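Local structure of thioredoxin-like fold domain-containing protein (Paracoccus denitrificans, 3DML) at residues Cys33-Trp36 against Asp37-Ala41. The protein is a periplasmic thiol-disulfide oxidoreductase of the thioredoxin-like fold that probably reduces disulfides of partner proteins in chemotrophic sulfur oxidation. Residues are numbered along the deposited sequence; the frame is centred on the assembly and turned at random.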
ATOM      1  N   CYS A  33       5.664  -9.858  -0.275  1.00 12.10           N
ATOM      2  CA  CYS A  33       4.560  -9.525  -1.217  1.00 13.34           C
ATOM      3  C   CYS A  33       3.620 -10.701  -1.412  1.00 12.92           C
ATOM      4  O   CYS A  33       2.404 -10.550  -1.345  1.00 12.88           O
ATOM      5  CB  CYS A  33       5.089  -9.092  -2.583  1.00 13.38           C
ATOM      6  SG  CYS A  33       5.930  -7.502  -2.489  1.00 20.14           S
ATOM      7  N   ALA A  34       4.179 -11.878  -1.664  1.00 13.08           N
ATOM      8  CA  ALA A  34       3.351 -13.070  -1.890  1.00 13.53           C
ATOM      9  C   ALA A  34       2.540 -13.425  -0.635  1.00 13.39           C
ATOM     10  O   ALA A  34       1.374 -13.869  -0.737  1.00 13.59           O
ATOM     11  CB  ALA A  34       4.220 -14.234  -2.314  1.00 14.14           C
ATOM     12  N   ARG A  35       3.137 -13.247   0.549  1.00 12.53           N
ATOM     13  CA  ARG A  35       2.383 -13.454   1.790  1.00 12.93           C
ATOM     14  C   ARG A  35       1.209 -12.509   1.940  1.00 12.38           C
ATOM     15  O   ARG A  35       0.123 -12.926   2.314  1.00 12.51           O
ATOM     16  CB  ARG A  35       3.257 -13.326   3.024  1.00 13.23           C
ATOM     17  CG  ARG A  35       4.180 -14.498   3.233  1.00 15.15           C
ATOM     18  CD  ARG A  35       4.770 -14.377   4.649  1.00 16.59           C
ATOM     19  NE  ARG A  35       5.866 -15.311   4.855  1.00 21.44           N
ATOM     20  CZ  ARG A  35       6.608 -15.336   5.954  1.00 22.22           C
ATOM     21  NH1 ARG A  35       6.363 -14.479   6.937  1.00 22.91           N
ATOM     22  NH2 ARG A  35       7.588 -16.214   6.064  1.00 23.18           N
ATOM     23  N   TRP A  36       1.410 -11.240   1.616  1.00 12.88           N
ATOM     24  CA  TRP A  36       0.326 -10.261   1.718  1.00 12.97           C
ATOM     25  C   TRP A  36      -0.773 -10.605   0.707  1.00 13.64           C
ATOM     26  O   TRP A  36      -1.973 -10.515   1.030  1.00 12.73           O
ATOM     27  CB  TRP A  36       0.841  -8.854   1.423  1.00 12.39           C
ATOM     28  CG  TRP A  36      -0.182  -7.774   1.715  1.00 11.58           C
ATOM     29  CD1 TRP A  36      -0.391  -7.152   2.901  1.00 11.95           C
ATOM     30  CD2 TRP A  36      -1.121  -7.214   0.797  1.00 13.53           C
ATOM     31  NE1 TRP A  36      -1.391  -6.217   2.785  1.00 12.67           N
ATOM     32  CE2 TRP A  36      -1.851  -6.229   1.494  1.00 12.82           C
ATOM     33  CE3 TRP A  36      -1.402  -7.435  -0.557  1.00 13.99           C
ATOM     34  CZ2 TRP A  36      -2.858  -5.464   0.887  1.00 14.28           C
ATOM     35  CZ3 TRP A  36      -2.419  -6.660  -1.169  1.00 14.52           C
ATOM     36  CH2 TRP A  36      -3.136  -5.704  -0.431  1.00 13.45           C
ATOM     37  N   ASP A  37      -0.349 -10.959  -0.511  1.00 14.44           N
ATOM     38  CA  ASP A  37      -1.288 -11.380  -1.583  1.00 17.22           C
ATOM     39  C   ASP A  37      -2.147 -12.577  -1.167  1.00 17.38           C
ATOM     40  O   ASP A  37      -3.315 -12.639  -1.511  1.00 18.68           O
ATOM     41  CB  ASP A  37      -0.561 -11.710  -2.900  1.00 17.68           C
ATOM     42  CG  ASP A  37       0.028 -10.486  -3.589  1.00 19.97           C
ATOM     43  OD1 ASP A  37      -0.395  -9.334  -3.343  1.00 21.35           O
ATOM     44  OD2 ASP A  37       0.953 -10.684  -4.398  1.00 26.59           O
ATOM     45  N   ALA A  38      -1.578 -13.520  -0.426  1.00 17.60           N
ATOM     46  CA  ALA A  38      -2.322 -14.677   0.062  1.00 17.96           C
ATOM     47  C   ALA A  38      -3.177 -14.359   1.285  1.00 18.86           C
ATOM     48  O   ALA A  38      -4.258 -14.927   1.449  1.00 19.24           O
ATOM     49  CB  ALA A  38      -1.373 -15.818   0.397  1.00 17.82           C
ATOM     50  N   GLU A  39      -2.688 -13.481   2.159  1.00 17.51           N
ATOM     51  CA  GLU A  39      -3.291 -13.312   3.474  1.00 17.77           C
ATOM     52  C   GLU A  39      -4.260 -12.150   3.550  1.00 17.45           C
ATOM     53  O   GLU A  39      -5.371 -12.298   4.086  1.00 18.85           O
ATOM     54  CB  GLU A  39      -2.218 -13.141   4.550  1.00 17.56           C
ATOM     55  CG  GLU A  39      -1.445 -14.412   4.773  1.00 20.93           C
ATOM     56  CD  GLU A  39      -0.186 -14.258   5.600  1.00 24.45           C
ATOM     57  OE1 GLU A  39       0.021 -13.219   6.292  1.00 24.73           O
ATOM     58  OE2 GLU A  39       0.603 -15.230   5.560  1.00 26.63           O
ATOM     59  N   ILE A  40      -3.832 -10.990   3.060  1.00 15.17           N
ATOM     60  CA  ILE A  40      -4.637  -9.780   3.167  1.00 13.27           C
ATOM     61  C   ILE A  40      -5.442  -9.522   1.881  1.00 13.45           C
ATOM     62  O   ILE A  40      -6.640  -9.199   1.948  1.00 12.72           O
ATOM     63  CB  ILE A  40      -3.768  -8.532   3.479  1.00 13.16           C
ATOM     64  CG1 ILE A  40      -3.065  -8.632   4.855  1.00 12.91           C
ATOM     65  CG2 ILE A  40      -4.589  -7.245   3.351  1.00 11.32           C
ATOM     66  CD1 ILE A  40      -4.009  -8.691   6.016  1.00 11.67           C
ATOM     67  N   ALA A  41      -4.792  -9.634   0.724  1.00 12.50           N
ATOM     68  CA  ALA A  41      -5.417  -9.243  -0.556  1.00 13.21           C
ATOM     69  C   ALA A  41      -6.858  -9.781  -0.767  1.00 13.72           C
ATOM     70  O   ALA A  41      -7.726  -9.031  -1.165  1.00 13.80           O
ATOM     71  CB  ALA A  41      -4.525  -9.615  -1.755  1.00 12.62           C
TER
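W36 and I40, one helical turn apart, meet with the indole lying flat beneath the branched aliphatic chain. The W36 ring swings forward along the helix because CG stands anti to the backbone N (chi1 -171°), bringing one indole face under I40 and A41. I40 CB sits over the five-membered ring, 3.6 Å from its centroid and 18° off the normal, a CH-pi contact; its CG2 branch reaches W36 CE2 at 3.5 Å. A beta-branched residue suits this place, since its CB and both branches press on the indole. On the same face, toward the six-membered rim, A41 CB touches W36 CZ3 at 3.7 Å, a methyl small enough to let the backbone come this close. The carboxylate of D37 meets the ring edge, OD1 in the indole plane and 3.5 Å from W36 CE3, the two planes 71° apart; the same oxygen forms a salt bridge with R57. W36 O takes two N-H groups, from I40 N at 2.8 Å and A41 N at 3.0 Å, the latter nearly straight. F80, F101 and Y95 also pack against the indole, so an alanine in place of W36 would probably leave I40 and these aromatic rings facing a gap where helix 31-39 meets the sheet and helix 98-112. E39 runs past R35 O, CB 3.2 Å from it, and its OE1 is hydrogen-bonded to the Y95 hydroxyl. This is the helix that begins within the CxxC motif of thioredoxin-like proteins: C33, the second cysteine, lies in its first turn, and W36 anchors it to the core.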